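Local coordinates for methyltransferase domain-containing protein (Pyrococcus horikoshii, PDB 1VE3) that binds S-adenosylmethionine and probably transfers its methyl group to a substrate that is not yet known, at residues 210-215 against 220-225; 51-56 against 61-66; 75-80 against 87-92; 10-15 against 22-27. One frame throughout, in Å; residues are numbered along the deposited sequence.

Contact 1. Residues 210-215 against 220-225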
# COMPACT_ATOMS: atom_id res chain seq x y z
N GLU A 210 17.38 -4.77 -22.20
CA GLU A 210 17.93 -5.91 -21.48
C GLU A 210 16.81 -6.90 -21.14
O GLU A 210 16.92 -8.09 -21.42
CB GLU A 210 18.62 -5.44 -20.19
CG GLU A 210 19.35 -6.54 -19.42
CD GLU A 210 20.03 -6.03 -18.16
OE1 GLU A 210 20.70 -4.98 -18.24
OE2 GLU A 210 19.91 -6.67 -17.09
N ALA A 211 15.73 -6.39 -20.56
CA ALA A 211 14.60 -7.24 -20.17
C ALA A 211 13.30 -6.44 -20.12
O ALA A 211 13.30 -5.22 -20.22
CB ALA A 211 14.87 -7.87 -18.82
N GLU A 212 12.18 -7.15 -19.95
CA GLU A 212 10.88 -6.51 -19.88
C GLU A 212 9.89 -7.39 -19.12
O GLU A 212 9.75 -8.58 -19.42
CB GLU A 212 10.36 -6.23 -21.28
CG GLU A 212 9.16 -5.31 -21.32
CD GLU A 212 9.02 -4.61 -22.66
OE1 GLU A 212 8.65 -5.28 -23.65
OE2 GLU A 212 9.29 -3.39 -22.71
N GLU A 213 9.22 -6.81 -18.14
CA GLU A 213 8.25 -7.53 -17.33
C GLU A 213 6.87 -6.90 -17.47
O GLU A 213 6.73 -5.68 -17.34
CB GLU A 213 8.64 -7.48 -15.85
CG GLU A 213 10.03 -8.00 -15.50
CD GLU A 213 10.10 -9.51 -15.34
OE1 GLU A 213 9.04 -10.14 -15.08
OE2 GLU A 213 11.21 -10.07 -15.44
N LYS A 214 5.86 -7.71 -17.75
CA LYS A 214 4.50 -7.19 -17.87
C LYS A 214 3.89 -7.16 -16.47
O LYS A 214 3.90 -8.16 -15.76
CB LYS A 214 3.67 -8.07 -18.80
CG LYS A 214 2.33 -7.44 -19.17
CD LYS A 214 1.75 -8.07 -20.43
CE LYS A 214 0.57 -7.26 -20.95
NZ LYS A 214 0.04 -7.82 -22.23
N VAL A 215 3.36 -6.01 -16.08
CA VAL A 215 2.76 -5.83 -14.77
C VAL A 215 1.29 -5.47 -14.90
O VAL A 215 0.93 -4.51 -15.59
CB VAL A 215 3.48 -4.71 -13.98
CG1 VAL A 215 2.88 -4.58 -12.58
CG2 VAL A 215 4.98 -5.00 -13.90
N TYR A 220 4.24 -1.95 -17.68
CA TYR A 220 5.51 -2.59 -17.99
C TYR A 220 6.72 -2.08 -17.24
O TYR A 220 6.86 -0.88 -17.01
CB TYR A 220 5.82 -2.44 -19.48
CG TYR A 220 4.75 -3.01 -20.37
CD1 TYR A 220 4.77 -4.35 -20.74
CD2 TYR A 220 3.70 -2.21 -20.79
CE1 TYR A 220 3.75 -4.88 -21.51
CE2 TYR A 220 2.68 -2.73 -21.56
CZ TYR A 220 2.71 -4.07 -21.91
OH TYR A 220 1.68 -4.58 -22.66
N LEU A 221 7.58 -3.01 -16.84
CA LEU A 221 8.83 -2.67 -16.18
C LEU A 221 9.85 -3.03 -17.24
O LEU A 221 9.95 -4.19 -17.64
CB LEU A 221 9.07 -3.53 -14.95
CG LEU A 221 10.43 -3.24 -14.31
CD1 LEU A 221 10.35 -1.95 -13.52
CD2 LEU A 221 10.84 -4.39 -13.42
N THR A 222 10.61 -2.04 -17.71
CA THR A 222 11.60 -2.29 -18.75
C THR A 222 13.02 -1.99 -18.29
O THR A 222 13.27 -0.99 -17.61
CB THR A 222 11.32 -1.45 -20.01
OG1 THR A 222 10.00 -1.74 -20.48
CG2 THR A 222 12.33 -1.79 -21.10
N VAL A 223 13.96 -2.85 -18.67
CA VAL A 223 15.36 -2.66 -18.31
C VAL A 223 16.15 -2.31 -19.58
O VAL A 223 16.19 -3.09 -20.53
CB VAL A 223 15.95 -3.93 -17.64
CG1 VAL A 223 17.40 -3.70 -17.27
CG2 VAL A 223 15.14 -4.26 -16.39
N TYR A 224 16.78 -1.14 -19.58
CA TYR A 224 17.54 -0.67 -20.74
C TYR A 224 19.03 -0.47 -20.47
O TYR A 224 19.44 -0.16 -19.36
CB TYR A 224 16.95 0.67 -21.23
CG TYR A 224 15.64 0.56 -21.97
CD1 TYR A 224 15.56 -0.07 -23.21
CD2 TYR A 224 14.47 1.10 -21.44
CE1 TYR A 224 14.36 -0.15 -23.91
CE2 TYR A 224 13.26 1.03 -22.13
CZ TYR A 224 13.22 0.40 -23.36
OH TYR A 224 12.03 0.33 -24.05
N ASN A 225 19.83 -0.65 -21.52
CA ASN A 225 21.27 -0.45 -21.44
C ASN A 225 21.57 0.67 -22.43
O ASN A 225 21.09 0.66 -23.56
CB ASN A 225 22.01 -1.72 -21.85
CG ASN A 225 21.72 -2.89 -20.92
OD1 ASN A 225 21.78 -4.04 -21.33
ND2 ASN A 225 21.41 -2.59 -19.66
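The carbonyl oxygen of V223 is gripped by two successive amides of the facing strand: E210 N lies 2.7 Å from V223 O, and A211 N makes a longer, weak bond to the same acceptor. Two residues set against one is the signature of a classic beta bulge. Past it the pairing is regular, with V223 N giving a nearly straight bond to A211 O (N-H...O angle 177°) and E213 and L221 exchanging amide hydrogen bonds in both directions.

At the bulge, the side chains of E210 and N225 cross at about a right angle. N225 ND2 donates to E210 OE1 at 2.9 Å, and the oxygen accepts on the lone pair turned away from its partner oxygen, while E210 OE2 is held in a salt bridge by K137. The aliphatic part of E210 also lies against V223, its CB 3.6 Å from V223 CG1.

The two strands, 207-215 and 219-226, form the antiparallel beta hairpin at one edge of the mixed seven-stranded sheet, as in Rossmann-like methyltransferases, whose sheets finish in the order 5-7-6. E212, T222, K214 and Y220 share one face of it. E212 and T222 lie side by side, T222 OG1 donating to E212 OE2 over 2.9 Å, and K209 and K196 pair with the other oxygen, E212 OE1. K214 runs alongside the ring of Y220, its CG anti to the backbone N (chi1 -169°) and the chain extended, which carries K214 CE to 3.4 Å from Y220 OH. On the other face A211 CB packs 4.3 Å from V223 CB, and the carboxylate of E213 bends away to K34 and Y35.

Contact 2. Residues 51-56 against 61-66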
# COMPACT_ATOMS: atom_id res chain seq x y z
N GLY A 51 9.74 7.68 -1.96
CA GLY A 51 9.47 6.33 -1.52
C GLY A 51 10.39 5.25 -2.07
O GLY A 51 10.90 4.42 -1.32
N PHE A 52 10.62 5.25 -3.38
CA PHE A 52 11.48 4.23 -3.96
C PHE A 52 12.95 4.46 -3.66
O PHE A 52 13.77 3.56 -3.77
CB PHE A 52 11.23 4.12 -5.47
CG PHE A 52 9.95 3.42 -5.81
CD1 PHE A 52 9.89 2.04 -5.84
CD2 PHE A 52 8.78 4.15 -6.01
CE1 PHE A 52 8.68 1.38 -6.07
CE2 PHE A 52 7.56 3.50 -6.25
CZ PHE A 52 7.52 2.11 -6.28
N SER A 53 13.29 5.68 -3.25
CA SER A 53 14.66 5.99 -2.90
C SER A 53 14.99 5.27 -1.59
O SER A 53 15.94 4.50 -1.51
CB SER A 53 14.84 7.50 -2.75
OG SER A 53 14.71 8.16 -4.00
N PHE A 54 14.17 5.52 -0.57
CA PHE A 54 14.37 4.89 0.73
C PHE A 54 14.43 3.38 0.58
O PHE A 54 15.23 2.71 1.22
CB PHE A 54 13.24 5.29 1.69
CG PHE A 54 13.09 6.77 1.85
CD1 PHE A 54 14.21 7.57 2.12
CD2 PHE A 54 11.86 7.39 1.69
CE1 PHE A 54 14.09 8.94 2.22
CE2 PHE A 54 11.73 8.77 1.78
CZ PHE A 54 12.86 9.56 2.05
N LEU A 55 13.58 2.83 -0.29
CA LEU A 55 13.57 1.39 -0.51
C LEU A 55 14.94 0.91 -1.00
O LEU A 55 15.49 -0.06 -0.48
CB LEU A 55 12.51 1.01 -1.53
CG LEU A 55 12.52 -0.47 -1.93
CD1 LEU A 55 12.16 -1.31 -0.72
CD2 LEU A 55 11.54 -0.71 -3.07
N LEU A 56 15.49 1.59 -2.01
CA LEU A 56 16.79 1.21 -2.55
C LEU A 56 17.91 1.44 -1.54
O LEU A 56 18.83 0.64 -1.43
CB LEU A 56 17.10 1.98 -3.84
CG LEU A 56 16.31 1.61 -5.10
CD1 LEU A 56 16.92 2.33 -6.31
CD2 LEU A 56 16.34 0.10 -5.32
N PHE A 61 22.06 0.75 -1.51
CA PHE A 61 22.36 1.53 -2.71
C PHE A 61 22.64 2.98 -2.32
O PHE A 61 22.10 3.48 -1.33
CB PHE A 61 21.18 1.50 -3.68
CG PHE A 61 21.08 0.23 -4.47
CD1 PHE A 61 21.82 0.06 -5.63
CD2 PHE A 61 20.22 -0.78 -4.06
CE1 PHE A 61 21.72 -1.11 -6.37
CE2 PHE A 61 20.12 -1.96 -4.79
CZ PHE A 61 20.87 -2.13 -5.95
N GLU A 62 23.49 3.64 -3.09
CA GLU A 62 23.81 5.05 -2.86
C GLU A 62 22.78 5.78 -3.71
O GLU A 62 22.86 5.76 -4.95
CB GLU A 62 25.23 5.34 -3.35
CG GLU A 62 25.69 6.77 -3.10
CD GLU A 62 27.10 7.02 -3.59
OE1 GLU A 62 27.56 8.18 -3.50
OE2 GLU A 62 27.74 6.06 -4.08
N VAL A 63 21.82 6.43 -3.06
CA VAL A 63 20.73 7.09 -3.78
C VAL A 63 20.66 8.60 -3.86
O VAL A 63 20.92 9.32 -2.89
CB VAL A 63 19.37 6.59 -3.24
CG1 VAL A 63 18.24 7.13 -4.10
CG2 VAL A 63 19.35 5.08 -3.21
N VAL A 64 20.28 9.08 -5.04
CA VAL A 64 20.10 10.50 -5.30
C VAL A 64 18.72 10.67 -5.93
O VAL A 64 18.41 10.06 -6.96
CB VAL A 64 21.14 11.04 -6.28
CG1 VAL A 64 20.95 12.53 -6.46
CG2 VAL A 64 22.55 10.74 -5.77
N GLY A 65 17.88 11.50 -5.30
CA GLY A 65 16.54 11.72 -5.82
C GLY A 65 16.36 13.10 -6.40
O GLY A 65 16.70 14.10 -5.76
N VAL A 66 15.82 13.17 -7.61
CA VAL A 66 15.60 14.43 -8.30
C VAL A 66 14.15 14.62 -8.76
O VAL A 66 13.57 13.73 -9.36
CB VAL A 66 16.52 14.54 -9.56
CG1 VAL A 66 16.25 15.84 -10.31
CG2 VAL A 66 17.98 14.45 -9.13
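Helix 51-56 runs antiparallel to strand 62-66, at 173° with the short axes 8.3 Å apart, as expected where a chain leaves a helix and turns back into the sheet. V63 points toward the helix, and its two methyls go to different neighbours. V63 CG1 sits 3.7 Å from S53 CB, whereas V63 CG2 touches L56 CB at 3.9 Å. With CG1 anti to the backbone N (chi1 -173°), one methyl goes to each of S53 and L56.

At the turn, L56 and F61 pack CB to CB at 4.1 Å. The edge of the F61 ring faces L56 O, with F61 CD2 3.3 Å from L56 O and the oxygen near the ring plane, and F61 N gives the same oxygen a weak hydrogen bond. The hydroxyl of S53 turns instead to D44 on strand 41-45, the first strand of this beta-alpha-beta unit. The contact is therefore held chiefly by buried apolar packing: its one hydrogen bond across the segments is weak and bent (130° at the hydrogen), and the polar group of S53 is satisfied by the neighbouring strand.

Contact 3. Residues 75-80 against 87-92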
# COMPACT_ATOMS: atom_id res chain seq x y z
N LYS A 75 8.67 17.44 1.02
CA LYS A 75 8.14 16.30 1.76
C LYS A 75 9.17 15.17 1.81
O LYS A 75 9.30 14.48 2.82
CB LYS A 75 6.86 15.76 1.11
CG LYS A 75 5.56 16.44 1.52
CD LYS A 75 4.37 15.65 0.95
CE LYS A 75 3.06 16.39 1.14
NZ LYS A 75 1.91 15.66 0.52
N ALA A 76 9.90 14.99 0.72
CA ALA A 76 10.90 13.94 0.64
C ALA A 76 11.90 14.08 1.78
O ALA A 76 12.20 13.11 2.47
CB ALA A 76 11.63 14.00 -0.71
N ARG A 77 12.39 15.30 1.97
CA ARG A 77 13.36 15.58 3.02
C ARG A 77 12.82 15.27 4.41
O ARG A 77 13.54 14.69 5.23
CB ARG A 77 13.81 17.04 2.92
CG ARG A 77 14.76 17.24 1.74
CD ARG A 77 14.94 18.68 1.34
NE ARG A 77 15.89 18.77 0.24
CZ ARG A 77 16.04 19.83 -0.55
NH1 ARG A 77 15.28 20.90 -0.38
NH2 ARG A 77 16.94 19.80 -1.53
N GLU A 78 11.57 15.63 4.68
CA GLU A 78 10.98 15.34 5.98
C GLU A 78 10.88 13.83 6.19
O GLU A 78 11.07 13.34 7.30
CB GLU A 78 9.60 15.97 6.09
CG GLU A 78 9.63 17.48 6.00
CD GLU A 78 8.25 18.10 6.03
OE1 GLU A 78 7.54 17.89 7.03
OE2 GLU A 78 7.89 18.79 5.05
N TYR A 79 10.58 13.09 5.12
CA TYR A 79 10.49 11.64 5.22
C TYR A 79 11.87 11.07 5.50
O TYR A 79 12.02 10.13 6.28
CB TYR A 79 9.94 11.02 3.93
CG TYR A 79 8.43 11.04 3.83
CD1 TYR A 79 7.64 10.46 4.83
CD2 TYR A 79 7.79 11.65 2.75
CE1 TYR A 79 6.24 10.47 4.74
CE2 TYR A 79 6.40 11.67 2.66
CZ TYR A 79 5.63 11.08 3.66
OH TYR A 79 4.25 11.08 3.56
N ALA A 80 12.87 11.65 4.85
CA ALA A 80 14.25 11.21 5.02
C ALA A 80 14.69 11.51 6.45
O ALA A 80 15.44 10.73 7.06
CB ALA A 80 15.16 11.93 4.03
N VAL A 87 19.74 9.68 1.83
CA VAL A 87 19.41 9.94 0.44
C VAL A 87 19.35 11.45 0.22
O VAL A 87 18.67 12.16 0.96
CB VAL A 87 18.05 9.34 0.04
CG1 VAL A 87 17.72 9.69 -1.40
CG2 VAL A 87 18.07 7.83 0.23
N GLU A 88 20.07 11.93 -0.79
CA GLU A 88 20.09 13.35 -1.10
C GLU A 88 19.05 13.70 -2.16
O GLU A 88 19.08 13.17 -3.27
CB GLU A 88 21.46 13.80 -1.60
CG GLU A 88 21.44 15.22 -2.16
CD GLU A 88 22.80 15.75 -2.54
OE1 GLU A 88 23.50 15.09 -3.34
OE2 GLU A 88 23.17 16.83 -2.03
N PHE A 89 18.15 14.61 -1.80
CA PHE A 89 17.11 15.05 -2.72
C PHE A 89 17.47 16.40 -3.29
O PHE A 89 17.86 17.32 -2.57
CB PHE A 89 15.77 15.11 -1.99
CG PHE A 89 15.27 13.77 -1.57
CD1 PHE A 89 14.85 12.85 -2.51
CD2 PHE A 89 15.24 13.42 -0.22
CE1 PHE A 89 14.41 11.58 -2.13
CE2 PHE A 89 14.80 12.16 0.18
CZ PHE A 89 14.39 11.24 -0.77
N ILE A 90 17.33 16.52 -4.61
CA ILE A 90 17.64 17.76 -5.30
C ILE A 90 16.49 18.16 -6.21
O ILE A 90 15.90 17.31 -6.87
CB ILE A 90 18.91 17.61 -6.16
CG1 ILE A 90 20.07 17.12 -5.31
CG2 ILE A 90 19.26 18.95 -6.80
CD1 ILE A 90 21.34 16.85 -6.10
N VAL A 91 16.19 19.45 -6.24
CA VAL A 91 15.13 19.96 -7.10
C VAL A 91 15.74 20.19 -8.48
O VAL A 91 16.50 21.14 -8.68
CB VAL A 91 14.58 21.29 -6.56
CG1 VAL A 91 13.53 21.84 -7.50
CG2 VAL A 91 13.97 21.08 -5.18
N GLY A 92 15.40 19.32 -9.42
CA GLY A 92 15.94 19.45 -10.77
C GLY A 92 14.98 19.04 -11.87
O GLY A 92 13.89 18.51 -11.61
O HOH W 1 17.65 16.81 0.73
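A76 and F89 make the tight half of this contact. A76 CB stands almost on the ring normal of F89, 3.6 Å from the ring centroid and 6° off the perpendicular, a CH-pi contact over the middle of the face. V87 CG1 covers the opposite face nearer the rim, and A80 CB meets the ring edge in plane, 3.9 Å from F89 CE2. F89 points at the helix from its CB, and with CG anti to the carbonyl carbon (chi1 -67°) its ring lies between A76 on one face and V87 on the other. Two alanines one helical turn apart thus allow an aromatic ring to come close to the helix backbone, where F89 CE2 lies 3.6 Å from A76 O.

The outer half is polar and more open. R77, an exposed residue, stretches across the surface with its chain extended from CG to NE and lays its guanidinium beside the strand. R77 NH2 donates to F89 O at 2.8 Å; the donor stands 38° above the carbonyl plane, well off a lone-pair direction. R77 NE donates to a water oxygen at 2.7 Å, and the same water accepts a weak bond from F89 N, so the arginine meets the strand backbone directly and, more weakly, through solvent. F89 is thus engaged on two sides, through its ring and through its carbonyl oxygen.

Helix 70-82 and strand 88-91 lie antiparallel, closing the beta-alpha-beta unit that starts at strand 62-67. This is the outermost crossover of a Rossmann-like methyltransferase sheet, and G92, just beyond the strand, belongs to the S-adenosylmethionine pocket.

Contact 4. Residues 10-15 against 22-27. With SAM (S-adenosylmethionine), chain C.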
# COMPACT_ATOMS: atom_id res chain seq x y z
N PHE A 10 -4.97 12.62 -3.92
CA PHE A 10 -4.64 11.20 -3.80
C PHE A 10 -3.30 10.95 -3.11
O PHE A 10 -2.34 11.69 -3.31
CB PHE A 10 -4.63 10.53 -5.18
CG PHE A 10 -5.91 10.70 -5.94
CD1 PHE A 10 -6.06 11.74 -6.85
CD2 PHE A 10 -6.98 9.84 -5.71
CE1 PHE A 10 -7.26 11.92 -7.53
CE2 PHE A 10 -8.18 10.01 -6.39
CZ PHE A 10 -8.32 11.06 -7.30
N PRO A 11 -3.23 9.90 -2.27
CA PRO A 11 -2.02 9.54 -1.53
C PRO A 11 -1.03 8.68 -2.30
O PRO A 11 0.15 8.60 -1.94
CB PRO A 11 -2.58 8.82 -0.32
CG PRO A 11 -3.71 8.04 -0.93
CD PRO A 11 -4.37 9.09 -1.82
N THR A 12 -1.51 8.04 -3.36
CA THR A 12 -0.70 7.14 -4.19
C THR A 12 0.73 7.58 -4.48
O THR A 12 1.64 6.76 -4.49
CB THR A 12 -1.39 6.88 -5.54
OG1 THR A 12 -2.78 6.62 -5.32
CG2 THR A 12 -0.77 5.67 -6.22
N TYR A 13 0.94 8.87 -4.71
CA TYR A 13 2.28 9.33 -5.03
C TYR A 13 2.84 10.34 -4.03
O TYR A 13 3.95 10.85 -4.21
CB TYR A 13 2.28 9.92 -6.43
CG TYR A 13 1.65 9.01 -7.47
CD1 TYR A 13 2.34 7.88 -7.94
CD2 TYR A 13 0.39 9.28 -7.99
CE1 TYR A 13 1.77 7.05 -8.92
CE2 TYR A 13 -0.19 8.46 -8.96
CZ TYR A 13 0.51 7.35 -9.42
OH TYR A 13 -0.07 6.55 -10.37
N THR A 14 2.09 10.61 -2.97
CA THR A 14 2.54 11.59 -1.99
C THR A 14 2.59 11.14 -0.54
O THR A 14 3.27 11.76 0.26
CB THR A 14 1.68 12.87 -2.07
OG1 THR A 14 0.30 12.53 -1.94
CG2 THR A 14 1.90 13.56 -3.41
N ASP A 15 1.90 10.05 -0.21
CA ASP A 15 1.89 9.55 1.16
C ASP A 15 2.56 8.18 1.25
O ASP A 15 1.90 7.14 1.14
CB ASP A 15 0.45 9.46 1.68
CG ASP A 15 0.38 9.04 3.13
OD1 ASP A 15 1.42 8.70 3.72
OD2 ASP A 15 -0.74 9.04 3.69
N ARG A 22 2.29 1.97 -0.60
CA ARG A 22 2.96 0.73 -0.22
C ARG A 22 2.70 -0.36 -1.24
O ARG A 22 3.59 -1.15 -1.56
CB ARG A 22 2.49 0.27 1.16
CG ARG A 22 2.96 1.16 2.30
CD ARG A 22 2.54 0.61 3.66
NE ARG A 22 3.19 1.33 4.75
CZ ARG A 22 3.11 0.99 6.03
NH1 ARG A 22 2.39 -0.07 6.40
NH2 ARG A 22 3.74 1.71 6.95
N SER A 23 1.48 -0.39 -1.76
CA SER A 23 1.09 -1.37 -2.77
C SER A 23 2.00 -1.26 -3.99
O SER A 23 2.43 -2.27 -4.54
CB SER A 23 -0.36 -1.13 -3.19
OG SER A 23 -0.70 -1.96 -4.29
N ARG A 24 2.29 -0.03 -4.40
CA ARG A 24 3.15 0.21 -5.55
C ARG A 24 4.58 -0.26 -5.27
O ARG A 24 5.21 -0.91 -6.11
CB ARG A 24 3.15 1.70 -5.89
CG ARG A 24 1.78 2.24 -6.29
CD ARG A 24 1.80 3.75 -6.33
NE ARG A 24 2.84 4.23 -7.22
CZ ARG A 24 3.79 5.09 -6.88
NH1 ARG A 24 3.85 5.60 -5.66
NH2 ARG A 24 4.70 5.42 -7.78
N ILE A 25 5.07 0.05 -4.08
CA ILE A 25 6.42 -0.37 -3.69
C ILE A 25 6.55 -1.89 -3.68
O ILE A 25 7.42 -2.45 -4.34
CB ILE A 25 6.79 0.19 -2.29
CG1 ILE A 25 7.02 1.70 -2.39
CG2 ILE A 25 8.03 -0.50 -1.76
CD1 ILE A 25 7.36 2.37 -1.07
N GLU A 26 5.68 -2.55 -2.94
CA GLU A 26 5.75 -4.00 -2.83
C GLU A 26 5.50 -4.74 -4.14
O GLU A 26 5.89 -5.90 -4.29
CB GLU A 26 4.78 -4.48 -1.74
CG GLU A 26 5.00 -3.75 -0.41
CD GLU A 26 4.15 -4.29 0.72
OE1 GLU A 26 2.95 -4.55 0.51
OE2 GLU A 26 4.70 -4.45 1.84
N THR A 27 4.86 -4.08 -5.10
CA THR A 27 4.62 -4.73 -6.38
C THR A 27 5.90 -4.67 -7.21
O THR A 27 6.29 -5.66 -7.83
CB THR A 27 3.47 -4.04 -7.15
OG1 THR A 27 2.22 -4.34 -6.50
CG2 THR A 27 3.41 -4.54 -8.59
N SAM C . 8.69 8.29 -9.17
CA SAM C . 7.57 8.80 -8.32
C SAM C . 6.92 7.63 -7.58
O SAM C . 6.56 7.81 -6.41
OXT SAM C . 6.81 6.55 -8.24
CB SAM C . 6.56 9.43 -9.23
CG SAM C . 5.74 10.43 -8.58
SD SAM C . 4.48 11.21 -9.66
CE SAM C . 3.47 9.98 -10.17
C5' SAM C . 5.43 11.96 -11.00
C4' SAM C . 6.53 13.07 -10.60
O4' SAM C . 7.20 13.55 -11.81
C3' SAM C . 5.93 14.35 -10.03
O3' SAM C . 6.45 14.21 -8.62
C2' SAM C . 6.60 15.55 -10.60
O2' SAM C . 6.99 16.66 -9.86
C1' SAM C . 7.70 14.83 -11.47
N9 SAM C . 8.07 15.59 -12.67
C8 SAM C . 7.31 16.14 -13.70
N7 SAM C . 8.02 16.75 -14.61
C5 SAM C . 9.30 16.62 -14.18
C6 SAM C . 10.60 17.06 -14.70
N6 SAM C . 10.72 17.76 -15.84
N1 SAM C . 11.77 16.74 -13.98
C2 SAM C . 11.69 16.03 -12.81
N3 SAM C . 10.53 15.58 -12.25
C4 SAM C . 9.36 15.90 -12.98
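R24 reaches from its helix to T12 and Y13, and these three residues account for nearly all of the buried surface. The arginine chain is bent at chi3 (56°), which turns the guanidinium out of the line of its own methylenes and toward the edge of the Y13 ring. Y13 CD1 sits over the centre of the guanidinium face, 3.3 Å from R24 CZ, but the two planes are 67° apart, so the ring meets the cation steeply and not as a parallel stack. T12 crosses the arginine at about a right angle, its CG2 modelled in a tight approach to R24 CD whose exact length is doubtful. Its carbonyl oxygen receives a weak, strongly bent bond from R24 NH1 (2.8 Å to T12 O, 117° at the hydrogen).

Here the loop between helices 4-9 and 19-34 and the second of these helices border the S-adenosylmethionine pocket, consistent with an N-terminal cover on the Rossmann-like core. Y13 and R24 both line that pocket. The methyl carbon of the cofactor, SAM CE, lies over one face of the Y13 ring toward the rim, 3.3 Å from Y13 CD1, while T12 CG2 lies over the centre of the opposite face.

R24 NH2 is modelled very close to the carboxylate oxygen OXT of the cofactor, a hydrogen bond whose exact length is doubtful. D111 forms a salt bridge with the same nitrogen, which would be expected to steady the guanidinium against the cofactor. D67 and D93 bind elsewhere on the S-adenosylmethionine.

How the contacts relate
From the N terminus, contact 4 comes first, closing the loop that joins helix 4-9 to helix 19-34. Contact 2 then closes the turn between helix 51-58 and strand 62-67, contact 3 the one between helix 70-82 and strand 88-91, and contact 1 the C-terminal hairpin. All four follow in series; none nests or crosses. Contacts 2 and 3 lie in consecutive beta-alpha-beta units whose strands are sheet neighbours, G65 pairing with E88 and I90. Contact 1 forms the opposite edge of that sheet. Contact 4 bridges the parts: its helix packs on F52 and L55 of contact 2 and on V215 of contact 1, while its loop meets K75 and Y79 of contact 3.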